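Local coordinates for protein aldo-keto reductase family 1, member B4 (Aldose reductase) (Schistosoma japonicum, PDB 4HBK) that probably reduces aldehydes, including the open-chain form of sugars, to alcohols with NADPH, at residues 218-228 / 277-286; 259-269 / 313-321. All coordinates share one frame; numbering follows the deposited sequence.

Interaction 1 of 2, residues 218-228 / 277-286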
loop_
_atom_site.group_PDB
_atom_site.type_symbol
_atom_site.label_atom_id
_atom_site.label_comp_id
_atom_site.label_asym_id
_atom_site.label_seq_id
_atom_site.Cartn_x
_atom_site.Cartn_y
_atom_site.Cartn_z
ATOM N N ILE A 218 0.800 7.329 5.805
ATOM C CA ILE A 218 0.515 8.747 5.628
ATOM C C ILE A 218 -0.918 9.059 6.083
ATOM O O ILE A 218 -1.890 8.404 5.661
ATOM C CB ILE A 218 0.698 9.196 4.156
ATOM C CG1 ILE A 218 1.978 8.620 3.553
ATOM C CG2 ILE A 218 0.709 10.723 4.047
ATOM C CD1 ILE A 218 2.132 8.970 2.069
ATOM N N HIS A 219 -1.045 10.057 6.949
ATOM C CA HIS A 219 -2.350 10.527 7.387
ATOM C C HIS A 219 -2.172 11.843 8.134
ATOM O O HIS A 219 -1.042 12.293 8.370
ATOM C CB HIS A 219 -3.040 9.483 8.267
ATOM C CG HIS A 219 -2.174 8.977 9.372
ATOM N ND1 HIS A 219 -2.029 9.651 10.562
ATOM C CD2 HIS A 219 -1.370 7.891 9.449
ATOM C CE1 HIS A 219 -1.193 8.986 11.343
ATOM N NE2 HIS A 219 -0.772 7.916 10.688
ATOM N N ALA A 220 -3.283 12.471 8.495
ATOM C CA ALA A 220 -3.227 13.809 9.059
ATOM C C ALA A 220 -2.393 13.874 10.333
ATOM O O ALA A 220 -1.882 14.931 10.667
ATOM C CB ALA A 220 -4.635 14.344 9.300
ATOM N N ASN A 221 -2.249 12.752 11.037
ATOM C CA ASN A 221 -1.452 12.724 12.267
ATOM C C ASN A 221 -0.025 12.268 12.014
ATOM O O ASN A 221 0.777 12.179 12.944
ATOM C CB ASN A 221 -2.100 11.844 13.347
ATOM C CG ASN A 221 -2.911 12.650 14.350
ATOM O OD1 ASN A 221 -2.863 13.887 14.366
ATOM N ND2 ASN A 221 -3.647 11.953 15.204
ATOM N N PHE A 222 0.276 11.965 10.755
ATOM C CA PHE A 222 1.648 11.692 10.330
ATOM C C PHE A 222 1.819 11.984 8.843
ATOM O O PHE A 222 1.741 11.080 8.008
ATOM C CB PHE A 222 2.052 10.255 10.645
ATOM C CG PHE A 222 3.520 10.018 10.522
ATOM C CD1 PHE A 222 4.402 10.608 11.408
ATOM C CD2 PHE A 222 4.025 9.228 9.508
ATOM C CE1 PHE A 222 5.774 10.404 11.288
ATOM C CE2 PHE A 222 5.384 9.023 9.385
ATOM C CZ PHE A 222 6.262 9.610 10.279
ATOM N N PRO A 223 2.043 13.259 8.505
ATOM C CA PRO A 223 1.950 13.678 7.103
ATOM C C PRO A 223 3.091 13.156 6.237
ATOM O O PRO A 223 2.929 13.097 5.021
ATOM C CB PRO A 223 1.970 15.216 7.187
ATOM C CG PRO A 223 1.658 15.543 8.635
ATOM C CD PRO A 223 2.260 14.402 9.409
ATOM N N ASN A 224 4.208 12.770 6.843
ATOM C CA ASN A 224 5.343 12.223 6.091
ATOM C C ASN A 224 5.723 13.114 4.913
ATOM O O ASN A 224 6.011 12.611 3.827
ATOM C CB ASN A 224 4.993 10.825 5.574
ATOM C CG ASN A 224 6.126 9.834 5.741
ATOM O OD1 ASN A 224 7.286 10.219 5.858
ATOM N ND2 ASN A 224 5.792 8.540 5.754
ATOM N N ILE A 225 5.738 14.429 5.134
ATOM C CA ILE A 225 5.932 15.415 4.060
ATOM C C ILE A 225 7.261 15.294 3.298
ATOM O O ILE A 225 7.278 15.255 2.070
ATOM C CB ILE A 225 5.810 16.879 4.571
ATOM C CG1 ILE A 225 4.492 17.108 5.315
ATOM C CG2 ILE A 225 5.885 17.856 3.415
ATOM C CD1 ILE A 225 3.354 17.487 4.422
ATOM N N LYS A 226 8.370 15.259 4.025
ATOM C CA LYS A 226 9.682 15.240 3.384
ATOM C C LYS A 226 9.890 14.040 2.463
ATOM O O LYS A 226 10.394 14.182 1.349
ATOM C CB LYS A 226 10.802 15.330 4.421
ATOM C CG LYS A 226 10.906 16.700 5.065
ATOM C CD LYS A 226 12.079 16.782 6.026
ATOM C CE LYS A 226 12.294 18.214 6.490
ATOM N NZ LYS A 226 13.578 18.395 7.225
ATOM N N LEU A 227 9.502 12.864 2.935
ATOM C CA LEU A 227 9.622 11.654 2.146
ATOM C C LEU A 227 8.696 11.710 0.938
ATOM O O LEU A 227 9.086 11.341 -0.167
ATOM C CB LEU A 227 9.292 10.432 3.001
ATOM C CG LEU A 227 9.430 9.102 2.263
ATOM C CD1 LEU A 227 10.809 9.029 1.599
ATOM C CD2 LEU A 227 9.186 7.917 3.212
ATOM N N VAL A 228 7.466 12.168 1.144
ATOM C CA VAL A 228 6.513 12.241 0.044
ATOM C C VAL A 228 7.016 13.197 -1.027
ATOM O O VAL A 228 6.948 12.908 -2.225
ATOM C CB VAL A 228 5.130 12.719 0.500
ATOM C CG1 VAL A 228 4.308 13.114 -0.717
ATOM C CG2 VAL A 228 4.414 11.622 1.321
ATOM N N LEU A 277 -10.519 13.235 5.879
ATOM C CA LEU A 277 -9.162 12.702 6.044
ATOM C C LEU A 277 -8.590 12.124 4.737
ATOM O O LEU A 277 -7.406 12.292 4.426
ATOM C CB LEU A 277 -9.126 11.645 7.161
ATOM C CG LEU A 277 -9.379 12.180 8.585
ATOM C CD1 LEU A 277 -9.546 11.069 9.614
ATOM C CD2 LEU A 277 -8.238 13.112 9.001
ATOM N N LEU A 278 -9.432 11.432 3.981
ATOM C CA LEU A 278 -9.026 10.883 2.693
ATOM C C LEU A 278 -8.854 11.968 1.626
ATOM O O LEU A 278 -7.910 11.919 0.841
ATOM C CB LEU A 278 -10.033 9.834 2.220
ATOM C CG LEU A 278 -10.097 8.576 3.090
ATOM C CD1 LEU A 278 -11.236 7.693 2.671
ATOM C CD2 LEU A 278 -8.797 7.819 2.978
ATOM N N ARG A 279 -9.762 12.940 1.590
ATOM C CA ARG A 279 -9.664 14.017 0.610
ATOM C C ARG A 279 -8.375 14.793 0.829
ATOM O O ARG A 279 -7.746 15.253 -0.124
ATOM C CB ARG A 279 -10.849 14.969 0.716
ATOM C CG ARG A 279 -10.874 16.030 -0.372
ATOM C CD ARG A 279 -11.343 15.437 -1.691
ATOM N NE ARG A 279 -10.921 16.280 -2.801
ATOM C CZ ARG A 279 -11.108 15.990 -4.082
ATOM N NH1 ARG A 279 -11.722 14.862 -4.433
ATOM N NH2 ARG A 279 -10.682 16.837 -5.014
ATOM N N TYR A 280 -7.992 14.925 2.096
ATOM C CA TYR A 280 -6.770 15.607 2.463
ATOM C C TYR A 280 -5.578 14.950 1.759
ATOM O O TYR A 280 -4.722 15.625 1.182
ATOM C CB TYR A 280 -6.587 15.567 3.988
ATOM C CG TYR A 280 -5.144 15.689 4.431
ATOM C CD1 TYR A 280 -4.490 16.910 4.387
ATOM C CD2 TYR A 280 -4.439 14.585 4.887
ATOM C CE1 TYR A 280 -3.173 17.032 4.786
ATOM C CE2 TYR A 280 -3.118 14.690 5.287
ATOM C CZ TYR A 280 -2.486 15.918 5.226
ATOM O OH TYR A 280 -1.170 16.055 5.614
ATOM N N LEU A 281 -5.534 13.623 1.806
ATOM C CA LEU A 281 -4.445 12.879 1.199
ATOM C C LEU A 281 -4.557 12.925 -0.314
ATOM O O LEU A 281 -3.547 13.075 -1.013
ATOM C CB LEU A 281 -4.438 11.430 1.690
ATOM C CG LEU A 281 -4.198 11.250 3.189
ATOM C CD1 LEU A 281 -4.475 9.814 3.586
ATOM C CD2 LEU A 281 -2.769 11.640 3.561
ATOM N N LEU A 282 -5.778 12.802 -0.828
ATOM C CA LEU A 282 -5.966 12.866 -2.277
ATOM C C LEU A 282 -5.465 14.200 -2.868
ATOM O O LEU A 282 -4.846 14.232 -3.938
ATOM C CB LEU A 282 -7.424 12.602 -2.654
ATOM C CG LEU A 282 -7.925 11.171 -2.418
ATOM C CD1 LEU A 282 -9.442 11.096 -2.563
ATOM C CD2 LEU A 282 -7.255 10.216 -3.385
ATOM N N GLN A 283 -5.709 15.296 -2.157
ATOM C CA GLN A 283 -5.288 16.610 -2.646
ATOM C C GLN A 283 -3.770 16.831 -2.541
ATOM O O GLN A 283 -3.231 17.760 -3.146
ATOM C CB GLN A 283 -6.103 17.733 -1.993
ATOM C CG GLN A 283 -7.589 17.665 -2.409
ATOM C CD GLN A 283 -8.423 18.848 -1.952
ATOM O OE1 GLN A 283 -9.639 18.751 -1.858
ATOM N NE2 GLN A 283 -7.774 19.969 -1.676
ATOM N N ARG A 284 -3.085 15.959 -1.801
ATOM C CA ARG A 284 -1.622 15.933 -1.838
ATOM C C ARG A 284 -1.085 15.010 -2.948
ATOM O O ARG A 284 0.101 14.680 -2.982
ATOM C CB ARG A 284 -1.041 15.548 -0.472
ATOM C CG ARG A 284 -1.263 16.596 0.622
ATOM C CD ARG A 284 -0.713 16.125 1.975
ATOM N NE ARG A 284 0.676 15.664 1.881
ATOM C CZ ARG A 284 1.250 14.831 2.747
ATOM N NH1 ARG A 284 0.556 14.362 3.781
ATOM N NH2 ARG A 284 2.522 14.458 2.574
ATOM N N LYS A 285 -1.970 14.604 -3.854
ATOM C CA LYS A 285 -1.611 13.786 -5.016
ATOM C C LYS A 285 -1.203 12.368 -4.630
ATOM O O LYS A 285 -0.316 11.778 -5.248
ATOM C CB LYS A 285 -0.522 14.471 -5.850
ATOM C CG LYS A 285 -0.861 15.920 -6.174
ATOM C CD LYS A 285 -0.556 16.281 -7.616
ATOM C CE LYS A 285 0.857 16.837 -7.784
ATOM N NZ LYS A 285 1.023 17.584 -9.087
ATOM N N LEU A 286 -1.871 11.832 -3.608
ATOM C CA LEU A 286 -1.600 10.483 -3.105
ATOM C C LEU A 286 -2.685 9.517 -3.555
ATOM O O LEU A 286 -3.818 9.924 -3.819
ATOM C CB LEU A 286 -1.550 10.490 -1.573
ATOM C CG LEU A 286 -0.545 11.490 -0.992
ATOM C CD1 LEU A 286 -0.706 11.641 0.510
ATOM C CD2 LEU A 286 0.890 11.069 -1.332
HETATM O O HOH W 1 -5.564 11.533 6.622
#

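Interaction 2 of 2, residues 259-269 / 313-321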
loop_
_atom_site.group_PDB
_atom_site.type_symbol
_atom_site.label_atom_id
_atom_site.label_comp_id
_atom_site.label_asym_id
_atom_site.label_seq_id
_atom_site.Cartn_x
_atom_site.Cartn_y
_atom_site.Cartn_z
ATOM N N LYS A 259 -10.736 14.365 15.923
ATOM C CA LYS A 259 -10.023 15.633 16.042
ATOM C C LYS A 259 -10.959 16.810 15.740
ATOM O O LYS A 259 -11.706 16.772 14.766
ATOM C CB LYS A 259 -8.842 15.635 15.063
ATOM C CG LYS A 259 -7.635 16.479 15.481
ATOM C CD LYS A 259 -6.577 16.554 14.360
ATOM C CE LYS A 259 -5.212 16.021 14.790
ATOM N NZ LYS A 259 -4.737 16.616 16.083
ATOM N N PRO A 260 -10.924 17.870 16.564
ATOM C CA PRO A 260 -11.866 18.980 16.343
ATOM C C PRO A 260 -11.800 19.625 14.940
ATOM O O PRO A 260 -12.848 19.842 14.331
ATOM C CB PRO A 260 -11.482 19.986 17.434
ATOM C CG PRO A 260 -10.892 19.142 18.523
ATOM C CD PRO A 260 -10.158 18.032 17.813
ATOM N N CYS A 261 -10.601 19.915 14.432
ATOM C CA CYS A 261 -10.487 20.580 13.135
ATOM C C CYS A 261 -11.028 19.677 12.039
ATOM O O CYS A 261 -11.681 20.143 11.098
ATOM C CB CYS A 261 -9.044 21.015 12.843
ATOM S SG CYS A 261 -7.870 19.664 12.751
ATOM N N VAL A 262 -10.783 18.378 12.178
ATOM C CA VAL A 262 -11.352 17.399 11.259
ATOM C C VAL A 262 -12.881 17.464 11.257
ATOM O O VAL A 262 -13.506 17.463 10.200
ATOM C CB VAL A 262 -10.894 15.969 11.599
ATOM C CG1 VAL A 262 -11.655 14.953 10.770
ATOM C CG2 VAL A 262 -9.384 15.829 11.360
ATOM N N LEU A 263 -13.483 17.538 12.435
ATOM C CA LEU A 263 -14.941 17.571 12.539
ATOM C C LEU A 263 -15.518 18.888 12.000
ATOM O O LEU A 263 -16.516 18.902 11.274
ATOM C CB LEU A 263 -15.364 17.331 13.994
ATOM C CG LEU A 263 -15.283 15.867 14.443
ATOM C CD1 LEU A 263 -15.370 15.728 15.956
ATOM C CD2 LEU A 263 -16.392 15.052 13.794
ATOM N N GLU A 264 -14.871 19.996 12.339
ATOM C CA GLU A 264 -15.284 21.282 11.802
ATOM C C GLU A 264 -15.300 21.255 10.285
ATOM O O GLU A 264 -16.289 21.632 9.667
ATOM C CB GLU A 264 -14.349 22.375 12.287
ATOM C CG GLU A 264 -14.528 22.680 13.750
ATOM C CD GLU A 264 -13.425 23.562 14.299
ATOM O OE1 GLU A 264 -13.426 23.804 15.526
ATOM O OE2 GLU A 264 -12.563 24.008 13.505
ATOM N N ILE A 265 -14.205 20.798 9.681
ATOM C CA ILE A 265 -14.094 20.788 8.222
ATOM C C ILE A 265 -15.109 19.842 7.572
ATOM O O ILE A 265 -15.706 20.172 6.556
ATOM C CB ILE A 265 -12.652 20.462 7.765
ATOM C CG1 ILE A 265 -11.677 21.520 8.292
ATOM C CG2 ILE A 265 -12.577 20.354 6.256
ATOM C CD1 ILE A 265 -10.221 21.132 8.160
ATOM N N ALA A 266 -15.302 18.668 8.161
ATOM C CA ALA A 266 -16.368 17.756 7.734
ATOM C C ALA A 266 -17.745 18.423 7.803
ATOM O O ALA A 266 -18.565 18.273 6.892
ATOM C CB ALA A 266 -16.354 16.499 8.590
ATOM N N HIS A 267 -18.011 19.145 8.889
ATOM C CA HIS A 267 -19.300 19.816 9.027
ATOM C C HIS A 267 -19.478 20.879 7.959
ATOM O O HIS A 267 -20.550 20.999 7.360
ATOM C CB HIS A 267 -19.448 20.472 10.400
ATOM C CG HIS A 267 -20.762 21.162 10.591
ATOM N ND1 HIS A 267 -21.966 20.489 10.579
ATOM C CD2 HIS A 267 -21.067 22.471 10.780
ATOM C CE1 HIS A 267 -22.955 21.348 10.760
ATOM N NE2 HIS A 267 -22.433 22.558 10.884
ATOM N N ARG A 268 -18.426 21.657 7.731
ATOM C CA ARG A 268 -18.488 22.744 6.771
ATOM C C ARG A 268 -18.840 22.219 5.389
ATOM O O ARG A 268 -19.613 22.838 4.652
ATOM C CB ARG A 268 -17.156 23.487 6.731
ATOM C CG ARG A 268 -17.112 24.675 5.782
ATOM C CD ARG A 268 -15.790 25.392 5.943
ATOM N NE ARG A 268 -15.494 25.638 7.353
ATOM C CZ ARG A 268 -14.276 25.584 7.885
ATOM N NH1 ARG A 268 -13.227 25.283 7.128
ATOM N NH2 ARG A 268 -14.105 25.828 9.181
ATOM N N HIS A 269 -18.275 21.069 5.040
ATOM C CA HIS A 269 -18.495 20.491 3.720
ATOM C C HIS A 269 -19.658 19.498 3.695
ATOM O O HIS A 269 -19.981 18.951 2.644
ATOM C CB HIS A 269 -17.219 19.809 3.217
ATOM C CG HIS A 269 -16.116 20.764 2.873
ATOM N ND1 HIS A 269 -16.064 21.439 1.671
ATOM C CD2 HIS A 269 -15.022 21.153 3.573
ATOM C CE1 HIS A 269 -14.985 22.202 1.646
ATOM N NE2 HIS A 269 -14.337 22.049 2.786
ATOM N N GLU A 313 -8.017 25.044 4.854
ATOM C CA GLU A 313 -8.353 23.774 5.474
ATOM C C GLU A 313 -7.165 22.803 5.395
ATOM O O GLU A 313 -6.826 22.144 6.381
ATOM C CB GLU A 313 -9.629 23.191 4.850
ATOM C CG GLU A 313 -10.895 23.969 5.245
ATOM C CD GLU A 313 -12.032 23.822 4.250
ATOM O OE1 GLU A 313 -11.879 23.029 3.293
ATOM O OE2 GLU A 313 -13.072 24.507 4.418
ATOM N N MET A 314 -6.511 22.743 4.238
ATOM C CA MET A 314 -5.362 21.862 4.079
ATOM C C MET A 314 -4.296 22.234 5.082
ATOM O O MET A 314 -3.753 21.366 5.770
ATOM C CB MET A 314 -4.806 21.921 2.651
ATOM C CG MET A 314 -5.729 21.283 1.617
ATOM S SD MET A 314 -5.885 19.488 1.811
ATOM C CE MET A 314 -4.240 18.978 1.302
ATOM N N HIS A 315 -4.005 23.530 5.175
ATOM C CA HIS A 315 -2.963 24.015 6.070
ATOM C C HIS A 315 -3.285 23.707 7.525
ATOM O O HIS A 315 -2.404 23.310 8.290
ATOM C CB HIS A 315 -2.753 25.523 5.889
ATOM C CG HIS A 315 -1.632 26.080 6.711
ATOM N ND1 HIS A 315 -1.843 26.846 7.838
ATOM C CD2 HIS A 315 -0.288 25.968 6.578
ATOM C CE1 HIS A 315 -0.679 27.194 8.356
ATOM N NE2 HIS A 315 0.282 26.673 7.614
ATOM N N GLU A 316 -4.547 23.893 7.906
ATOM C CA GLU A 316 -4.975 23.648 9.275
ATOM C C GLU A 316 -4.712 22.207 9.684
ATOM O O GLU A 316 -4.149 21.952 10.745
ATOM C CB GLU A 316 -6.455 23.983 9.477
ATOM C CG GLU A 316 -6.887 23.824 10.925
ATOM C CD GLU A 316 -8.313 24.292 11.200
ATOM O OE1 GLU A 316 -9.173 24.215 10.294
ATOM O OE2 GLU A 316 -8.571 24.739 12.337
ATOM N N LEU A 317 -5.113 21.263 8.837
ATOM C CA LEU A 317 -4.871 19.852 9.124
ATOM C C LEU A 317 -3.382 19.585 9.327
ATOM O O LEU A 317 -2.997 18.882 10.257
ATOM C CB LEU A 317 -5.453 18.960 8.020
ATOM C CG LEU A 317 -6.989 18.953 7.945
ATOM C CD1 LEU A 317 -7.497 18.331 6.655
ATOM C CD2 LEU A 317 -7.566 18.231 9.138
ATOM N N ASN A 318 -2.542 20.168 8.475
ATOM C CA ASN A 318 -1.094 20.019 8.631
ATOM C C ASN A 318 -0.562 20.586 9.947
ATOM O O ASN A 318 0.167 19.909 10.663
ATOM C CB ASN A 318 -0.342 20.611 7.440
ATOM C CG ASN A 318 -0.403 19.715 6.207
ATOM O OD1 ASN A 318 -0.159 18.506 6.288
ATOM N ND2 ASN A 318 -0.741 20.305 5.059
ATOM N N THR A 319 -0.945 21.813 10.283
ATOM C CA THR A 319 -0.434 22.429 11.508
ATOM C C THR A 319 -0.940 21.760 12.799
ATOM O O THR A 319 -0.280 21.839 13.842
ATOM C CB THR A 319 -0.673 23.960 11.542
ATOM O OG1 THR A 319 -2.069 24.235 11.696
ATOM C CG2 THR A 319 -0.178 24.600 10.265
ATOM N N GLU A 320 -2.091 21.091 12.724
ATOM C CA GLU A 320 -2.660 20.402 13.886
ATOM C C GLU A 320 -2.155 18.961 14.059
ATOM O O GLU A 320 -2.485 18.286 15.039
ATOM C CB GLU A 320 -4.191 20.402 13.811
ATOM C CG GLU A 320 -4.811 21.787 13.821
ATOM C CD GLU A 320 -4.586 22.522 15.130
ATOM O OE1 GLU A 320 -4.297 21.848 16.148
ATOM O OE2 GLU A 320 -4.699 23.771 15.134
ATOM N N SER A 321 -1.355 18.490 13.110
ATOM C CA SER A 321 -0.846 17.121 13.156
ATOM C C SER A 321 -0.044 16.834 14.431
ATOM O O SER A 321 0.587 17.737 14.981
ATOM C CB SER A 321 0.024 16.851 11.934
ATOM O OG SER A 321 0.507 15.526 11.976
#

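Interaction 1 of 2, residues 218-228 / 277-286
Ala-220 and His-219 meet the later turns of helix 273-283 where residues 218-228 leave a barrel strand, make a type I beta turn from His-219 to Phe-222 and enter the helix that begins at Ile-225. The backbones come nearest at Ala-220 and Leu-277, with CA atoms 6.7 Å apart, and one water bridges them, accepting from Ala-220 N and donating to Leu-277 O.

A loop carbonyl held by an arginine is the principle this contact illustrates. Arg-284 sends a chain bent at chi3 (51°) across to the loop and grips Pro-223 O end-on with two nitrogens, NH1 at 3.0 Å and NH2 at 2.8 Å. The oxygen lies in the guanidinium plane; NH1 uses a lone pair in the carbonyl plane, whereas NH2 is tilted 28° from that plane. This double grip orients the guanidinium, while Ile-225 CD1 packs over one of its faces and Val-228 CG2 approaches NH2 obliquely at 3.6 Å. Tyr-280 places its OH 3.6 Å from Pro-223 CB; that hydroxyl takes a weak bond from Arg-284 NH1 and pairs more strongly with Asn-318.

Alongside the arginine, Ile-218 CG2 packs 3.6 Å from Leu-281 CD2, and the ends of Ile-218 and Leu-286 meet tip to tip. Val-228 CG1 extends this apolar layer to Leu-286 CD2. Ile-218 and Leu-286 also touch Val-238 of strand 237-241, while helix 311-319 packs on Tyr-280 and Arg-284. Within the (beta/alpha)8 (TIM) barrel, the contact thus joins the loop after strand 213-217 to the helix before strand 287-288, away from the predicted active-site residues.

Interaction 2 of 2, residues 259-269 / 313-321
Glu-313 opens the contact with a carboxylate shared between His-269 and Arg-268. His-269 NE2 donates to Glu-313 OE1 at 2.7 Å, in the imidazole plane but tilted out of the carboxylate plane on its syn side; the two planes stand 83° apart. Arg-268 NH1 reaches Glu-313 OE2 from the anti side at 2.8 Å, also off the carboxylate plane, closing a salt bridge. One turn on, Glu-316, its CG anti to the backbone N (chi1 -176°), extends its carboxylate over Cys-261, with CD 3.7 Å from Cys-261 CB. Leu-317 CD2 lies 3.7 Å from Val-262 CG2 and also touches Cys-261 SG, while its end meets that of Ile-265. Farther along, Glu-320 lays CB and CG against Cys-261 SG and offers its backbone O to Lys-259 NZ at 3.0 Å, the amine above the carbonyl plane.

The helices run nearly antiparallel, at 162°, outside the barrel and against helix 273-283 (Val-262 on Leu-277, Met-314 on Tyr-280), consistent with the two extra helices of aldo-keto reductases and away from the predicted active site. Cys-261, Val-262, Ile-265 and Leu-317 form the apolar part; on the exposed rim, Glu-264 and Glu-316 approach as like charges, probably mildly unfavourable. Glu-313 OE1 also accepts from Ser-310 N; these donors, with the charge of Arg-268, would probably stabilise the ionised carboxylate, which may raise the proton affinity of His-269.

Followed from the N terminus, the chain passes 218-228, then 259-269, 277-286 and finally 313-321. Interaction 1 closes a loop of 48 residues between its segments and interaction 2 one of 43; because the segments alternate, the two loops cross. The helices 260-269 and 273-283 are consecutive, so each contact carries one of them to a different partner. Interaction 1 ties the turn after strand 213-217 to the helix leading into strand 287-288, whereas interaction 2 joins two helices farther from the chain's centre. They touch directly: Ala-220 O meets Ser-321 OG, and Asn-221 packs on Lys-259.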